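Local coordinates for decapping nuclease RAI1 (Scheffersomyces stipitis, PDB 5BTO), which removes NAD caps from RNA 5' ends, also acts on m7G-capped and 5'-triphosphate RNAs, and binds and stimulates the exoribonuclease RAT1, at residues Q44-K48 with D49-S53; L263-N266 with G267-V270; N381-R385 with N386-L390. All coordinates share one frame; numbering follows the deposited sequence.

Interaction 1: Q44-K48 with D49-S53; sequences QKIVK and DENVS
Lys45 and Asp49, one helical turn apart, reach towards each other over the outside of helix 44-50. Lys45 NZ donates to Asp49 OD2 at 2.8 Å and meets this oxygen nearly head-on, in line with its C-O bond. The pair forms a salt bridge. The lysine chain is extended as far as CE and bends at its last torsion (chi4 -59°), which turns the ammonium group back to the carboxylate. On the way, Lys45 CG also passes Asp49 OD2 at 3.4 Å. The two side chains cross at a slant. Farther in, Asp49 N bonds to Lys45 O at 2.8 Å.

The next pair is arranged differently. Ile46 and Glu50 lie side by side and point the same way. The CG2 branch of Ile46 rests against Glu50 OE1 at 3.6 Å, a van der Waals contact of a methyl with a carboxylate oxygen, outside the backbone bond from Glu50 N to Ile46 O.

The buried side begins with Val47. Its carbonyl O accepts from Asn51 N at 3.0 Å, with the donor well above the carbonyl plane. Val52 CG2 sits 3.6 Å from the same Val47 O, and it also touches Lys48 O. The end of Lys48 leaves this contact for a salt bridge with Glu28. Val47 and Val52 both pack on Tyr217 of strand 216-225.

The whole is a short amphipathic helix with an i to i+4 salt bridge on its exposed face, ending at Asn51, where the chain leaves helical geometry beside the large mixed sheet.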
# COMPACT_ATOMS: atom_id res chain seq x y z
N GLN A 44 12.51 30.27 -28.71
CA GLN A 44 13.52 29.22 -28.53
C GLN A 44 14.93 29.71 -28.82
O GLN A 44 15.87 29.38 -28.10
CB GLN A 44 13.19 27.98 -29.36
CG GLN A 44 11.88 27.32 -28.99
CD GLN A 44 11.84 26.95 -27.51
OE1 GLN A 44 12.40 25.93 -27.11
NE2 GLN A 44 11.21 27.79 -26.70
N LYS A 45 15.09 30.48 -29.89
CA LYS A 45 16.41 30.97 -30.24
C LYS A 45 16.97 31.88 -29.16
O LYS A 45 18.12 31.71 -28.73
CB LYS A 45 16.40 31.68 -31.59
CG LYS A 45 17.79 32.05 -32.06
CD LYS A 45 17.76 32.47 -33.52
CE LYS A 45 19.17 32.50 -34.11
NZ LYS A 45 20.05 33.43 -33.36
N ILE A 46 16.16 32.83 -28.71
CA ILE A 46 16.56 33.76 -27.66
C ILE A 46 16.87 33.04 -26.34
O ILE A 46 17.87 33.35 -25.68
CB ILE A 46 15.50 34.85 -27.43
CG1 ILE A 46 15.34 35.71 -28.69
CG2 ILE A 46 15.88 35.73 -26.24
CD1 ILE A 46 14.35 36.85 -28.53
N VAL A 47 16.02 32.10 -25.95
CA VAL A 47 16.26 31.35 -24.73
C VAL A 47 17.61 30.63 -24.78
O VAL A 47 18.39 30.69 -23.84
CB VAL A 47 15.14 30.33 -24.44
CG1 VAL A 47 15.55 29.38 -23.34
CG2 VAL A 47 13.86 31.06 -24.06
N LYS A 48 17.86 29.96 -25.90
CA LYS A 48 19.09 29.20 -26.06
C LYS A 48 20.33 30.09 -26.19
O LYS A 48 21.40 29.74 -25.69
CB LYS A 48 18.98 28.27 -27.28
CG LYS A 48 17.90 27.21 -27.15
CD LYS A 48 18.37 26.03 -26.34
CE LYS A 48 17.22 25.09 -26.01
NZ LYS A 48 17.73 23.80 -25.48
N ASP A 49 20.18 31.24 -26.85
CA ASP A 49 21.32 32.13 -27.11
C ASP A 49 21.68 33.04 -25.94
O ASP A 49 22.83 33.49 -25.82
CB ASP A 49 21.07 32.99 -28.34
CG ASP A 49 21.14 32.22 -29.64
OD1 ASP A 49 21.52 31.02 -29.61
OD2 ASP A 49 20.84 32.81 -30.70
N GLU A 50 20.71 33.34 -25.09
CA GLU A 50 20.88 34.42 -24.11
C GLU A 50 20.61 34.02 -22.67
O GLU A 50 20.98 34.75 -21.75
CB GLU A 50 19.97 35.60 -24.46
CG GLU A 50 20.25 36.22 -25.82
CD GLU A 50 19.39 37.45 -26.07
OE1 GLU A 50 18.61 37.82 -25.17
OE2 GLU A 50 19.51 38.05 -27.17
N ASN A 51 19.97 32.87 -22.47
CA ASN A 51 19.52 32.52 -21.13
C ASN A 51 20.08 31.21 -20.58
O ASN A 51 19.53 30.64 -19.64
CB ASN A 51 17.98 32.50 -21.07
CG ASN A 51 17.38 33.87 -21.34
OD1 ASN A 51 17.09 34.23 -22.49
ND2 ASN A 51 17.21 34.65 -20.28
N VAL A 52 21.18 30.75 -21.17
CA VAL A 52 21.83 29.49 -20.80
C VAL A 52 23.24 29.76 -20.27
O VAL A 52 24.00 30.49 -20.91
CB VAL A 52 21.98 28.58 -22.05
CG1 VAL A 52 22.85 27.38 -21.75
CG2 VAL A 52 20.61 28.14 -22.57
N SER A 53 23.59 29.18 -19.13
CA SER A 53 24.95 29.28 -18.58
C SER A 53 25.82 28.10 -18.98
O SER A 53 25.32 27.01 -19.27
CB SER A 53 24.90 29.37 -17.04
OG SER A 53 24.17 30.50 -16.61

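Interaction 2: L263-N266 with G267-V270; sequences LESN and GQVV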
# COMPACT_ATOMS: atom_id res chain seq x y z
N LEU A 263 32.72 17.06 4.31
CA LEU A 263 32.35 15.84 5.02
C LEU A 263 33.34 15.55 6.14
O LEU A 263 34.18 14.66 6.03
CB LEU A 263 32.32 14.66 4.04
CG LEU A 263 31.42 14.83 2.81
CD1 LEU A 263 31.42 13.56 1.95
CD2 LEU A 263 30.01 15.19 3.24
N GLU A 264 33.22 16.28 7.24
CA GLU A 264 34.21 16.18 8.31
C GLU A 264 33.77 15.29 9.48
O GLU A 264 34.49 15.17 10.48
CB GLU A 264 34.63 17.57 8.80
CG GLU A 264 33.49 18.55 9.02
CD GLU A 264 34.00 19.94 9.36
OE1 GLU A 264 35.19 20.06 9.70
OE2 GLU A 264 33.21 20.91 9.29
N SER A 265 32.60 14.68 9.36
CA SER A 265 32.10 13.78 10.40
C SER A 265 31.07 12.84 9.80
O SER A 265 30.57 13.09 8.71
CB SER A 265 31.45 14.58 11.54
OG SER A 265 30.25 15.20 11.09
N ASN A 266 30.76 11.76 10.52
CA ASN A 266 29.72 10.84 10.07
C ASN A 266 28.39 11.56 9.90
O ASN A 266 27.65 11.32 8.94
CB ASN A 266 29.58 9.66 11.04
CG ASN A 266 30.81 8.78 11.08
OD1 ASN A 266 31.52 8.63 10.08
ND2 ASN A 266 31.08 8.19 12.24
N GLY A 267 28.10 12.46 10.84
CA GLY A 267 26.89 13.26 10.77
C GLY A 267 26.76 14.06 9.49
O GLY A 267 25.66 14.20 8.95
N GLN A 268 27.88 14.59 9.00
CA GLN A 268 27.85 15.37 7.77
C GLN A 268 27.65 14.44 6.58
O GLN A 268 27.01 14.80 5.59
CB GLN A 268 29.12 16.22 7.61
CG GLN A 268 29.29 17.31 8.66
CD GLN A 268 28.15 18.31 8.69
OE1 GLN A 268 27.50 18.59 7.67
NE2 GLN A 268 27.90 18.87 9.86
N VAL A 269 28.18 13.22 6.67
CA VAL A 269 27.95 12.24 5.61
C VAL A 269 26.46 11.92 5.56
O VAL A 269 25.86 11.80 4.47
CB VAL A 269 28.77 10.96 5.83
CG1 VAL A 269 28.45 9.95 4.74
CG2 VAL A 269 30.25 11.30 5.80
N VAL A 270 25.84 11.80 6.73
CA VAL A 270 24.39 11.61 6.81
C VAL A 270 23.63 12.73 6.10
O VAL A 270 22.73 12.46 5.27
CB VAL A 270 23.92 11.56 8.27
CG1 VAL A 270 22.40 11.76 8.35
CG2 VAL A 270 24.33 10.24 8.88
O HOH W 1 29.57 17.60 12.24
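Ser265 and Gln268 meet at the start of helix 266-286, and the close part of the contact is built round this serine. Ser265 OG accepts from Gln268 N at 3.2 Å. The hydroxyl lies between its own backbone N and carbonyl carbon (chi1 68°), a rotamer that turns it over the first helical turn. Ser265 O takes a second grip on that turn through Val269 N at 3.1 Å. Ser265 O also receives a weak, bent bond from Gln268 N. The following carbonyl, Asn266 O, accepts from Val270 N at 2.9 Å, with the donor in the carbonyl plane. Val269 CG2 packs down on Ser265 O at 3.4 Å, and Val270 CG2 touches Asn266 O in a similar way.

This is an N-cap. Ser265 stands just before the helix, and its side chain satisfies a backbone N-H that has no earlier turn to bond to. The cap marks the point where the chain coming from strand 254-261 turns into the long helix. That strand carries Glu256, Leu257 and Lys258 of the metal and substrate site, but the cap itself lies on the surface, away from them.

The outer side is looser. Gln268 bends at chi2 (-59°), and its CG stays near Ser265 OG while the amide swings outward. There a water joins the two side chains, 2.7 Å from Ser265 OG and accepting from Gln268 NE2 at 3.2 Å. Leu263 adds only a light apolar touch: its CB is 4.3 Å from Val269 CG2, and its CD2 approaches Gln268 O. Glu264 brushes Gln268 with its CG, but its carboxylate turns to Arg261 in a salt bridge.

Interaction 3: N381-R385 with N386-L390; sequences NSRLR and NGEML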
# COMPACT_ATOMS: atom_id res chain seq x y z
N ASN A 381 -12.47 23.57 -7.81
CA ASN A 381 -12.37 23.19 -9.21
C ASN A 381 -12.40 24.42 -10.12
O ASN A 381 -11.55 24.59 -11.01
CB ASN A 381 -13.52 22.23 -9.56
CG ASN A 381 -13.50 21.78 -11.01
OD1 ASN A 381 -12.61 21.04 -11.42
ND2 ASN A 381 -14.48 22.23 -11.78
N SER A 382 -13.37 25.29 -9.88
CA SER A 382 -13.54 26.50 -10.66
C SER A 382 -12.31 27.41 -10.55
O SER A 382 -11.78 27.88 -11.56
CB SER A 382 -14.79 27.26 -10.21
OG SER A 382 -14.93 28.47 -10.91
N ARG A 383 -11.84 27.64 -9.33
CA ARG A 383 -10.63 28.43 -9.13
C ARG A 383 -9.44 27.90 -9.95
O ARG A 383 -8.71 28.67 -10.58
CB ARG A 383 -10.27 28.50 -7.64
CG ARG A 383 -8.89 29.10 -7.37
CD ARG A 383 -8.59 29.22 -5.88
NE ARG A 383 -8.57 27.92 -5.19
CZ ARG A 383 -7.50 27.15 -5.07
NH1 ARG A 383 -6.34 27.53 -5.60
NH2 ARG A 383 -7.57 25.99 -4.43
N LEU A 384 -9.25 26.59 -9.95
CA LEU A 384 -8.12 26.00 -10.68
C LEU A 384 -8.29 26.06 -12.20
O LEU A 384 -7.35 26.39 -12.92
CB LEU A 384 -7.88 24.55 -10.24
CG LEU A 384 -7.54 24.37 -8.75
CD1 LEU A 384 -7.59 22.91 -8.33
CD2 LEU A 384 -6.18 24.98 -8.42
N ARG A 385 -9.50 25.77 -12.68
CA ARG A 385 -9.75 25.71 -14.12
C ARG A 385 -9.86 27.10 -14.73
O ARG A 385 -9.74 27.25 -15.95
CB ARG A 385 -11.01 24.90 -14.42
CG ARG A 385 -10.83 23.42 -14.18
CD ARG A 385 -12.10 22.62 -14.45
NE ARG A 385 -11.86 21.22 -14.11
CZ ARG A 385 -11.35 20.33 -14.94
NH1 ARG A 385 -11.03 20.69 -16.18
NH2 ARG A 385 -11.14 19.08 -14.53
N ASN A 386 -10.09 28.10 -13.89
CA ASN A 386 -10.35 29.45 -14.38
C ASN A 386 -9.33 30.48 -13.92
O ASN A 386 -9.68 31.62 -13.59
CB ASN A 386 -11.78 29.87 -14.01
CG ASN A 386 -12.83 29.05 -14.74
OD1 ASN A 386 -12.83 28.97 -15.96
ND2 ASN A 386 -13.73 28.43 -13.98
N GLY A 387 -8.05 30.11 -13.93
CA GLY A 387 -7.00 31.05 -13.62
C GLY A 387 -5.75 30.50 -12.95
O GLY A 387 -4.64 30.73 -13.44
N GLU A 388 -5.91 29.77 -11.85
CA GLU A 388 -4.73 29.32 -11.11
C GLU A 388 -3.92 28.23 -11.82
O GLU A 388 -2.69 28.32 -11.88
CB GLU A 388 -5.07 28.87 -9.67
CG GLU A 388 -3.86 28.22 -8.97
CD GLU A 388 -4.00 28.10 -7.45
OE1 GLU A 388 -4.78 28.88 -6.86
OE2 GLU A 388 -3.32 27.23 -6.86
N MET A 389 -4.60 27.23 -12.37
CA MET A 389 -3.93 26.15 -13.10
C MET A 389 -4.05 26.34 -14.61
O MET A 389 -3.06 26.57 -15.30
CB MET A 389 -4.52 24.79 -12.69
CG MET A 389 -3.91 23.58 -13.40
SD MET A 389 -2.80 22.63 -12.35
CE MET A 389 -3.81 22.56 -10.86
N LEU A 390 -5.28 26.24 -15.13
CA LEU A 390 -5.52 26.46 -16.55
C LEU A 390 -5.67 27.95 -16.82
O LEU A 390 -6.25 28.68 -16.01
CB LEU A 390 -6.78 25.72 -17.00
CG LEU A 390 -6.81 24.20 -16.78
CD1 LEU A 390 -8.12 23.59 -17.28
CD2 LEU A 390 -5.61 23.52 -17.43
O HOH W 2 -8.52 31.47 -10.75
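Leu384 lies alongside Glu388, its CD2 resting 3.9 Å from the carboxylate carbon CD. Arg383 runs beside the same glutamate and is bent at chi3 (62°). This brings NH1 to Glu388 OE1 in a salt bridge, but the modelled separation is too short to be trusted in detail. The oxygen lies at the edge of the guanidinium, and the two planar groups are 54° apart. Glu388 OE2 also accepts from Glu149 N. With an alanine in place of Glu388, Arg383 NH1 would probably lose its carboxylate mate and Glu149 N its acceptor.

The backbone widens at the same place. Glu388 N reaches Arg383 O at 3.3 Å in a nearly straight bond. Leu384 O accepts from both Met389 N at 2.9 Å and Leu390 N at 3.0 Å, while Leu384 CB meets Met389 CB. Gly387 has a positive phi (149°), at which a CB would be jammed against the carbonyl O of Asn386. A water bridges Arg383 O and Asn386 O. Asn386 ND2 bonds only weakly to Ser382 O and OG.

Leu384 and Met389 pack on strand 132-139. The arrangement is a helix C-terminus with a pi-type turn, closing helix 378-388 against the large mixed sheet.

All three contacts are local. Interaction 1 takes in all of helix 44-50 and its exit, interaction 3 the end of helix 378-388, whereas interaction 2 begins helix 266-286. Interactions 1 and 3 are partly buried and rest on the same ten-strand sheet, in different regions, with their centres about 31 Å apart. Interaction 2 is a surface contact next to the four-strand sheet, about 45 Å between centres from interaction 3 and on the opposite side of the chain's centre. The chemistry follows the setting. Segments 44-53 and 381-390 combine salt bridges with apolar residues turned to the sheet. Segments 263-270 rely mainly on a serine hydroxyl, backbone bonds and a water.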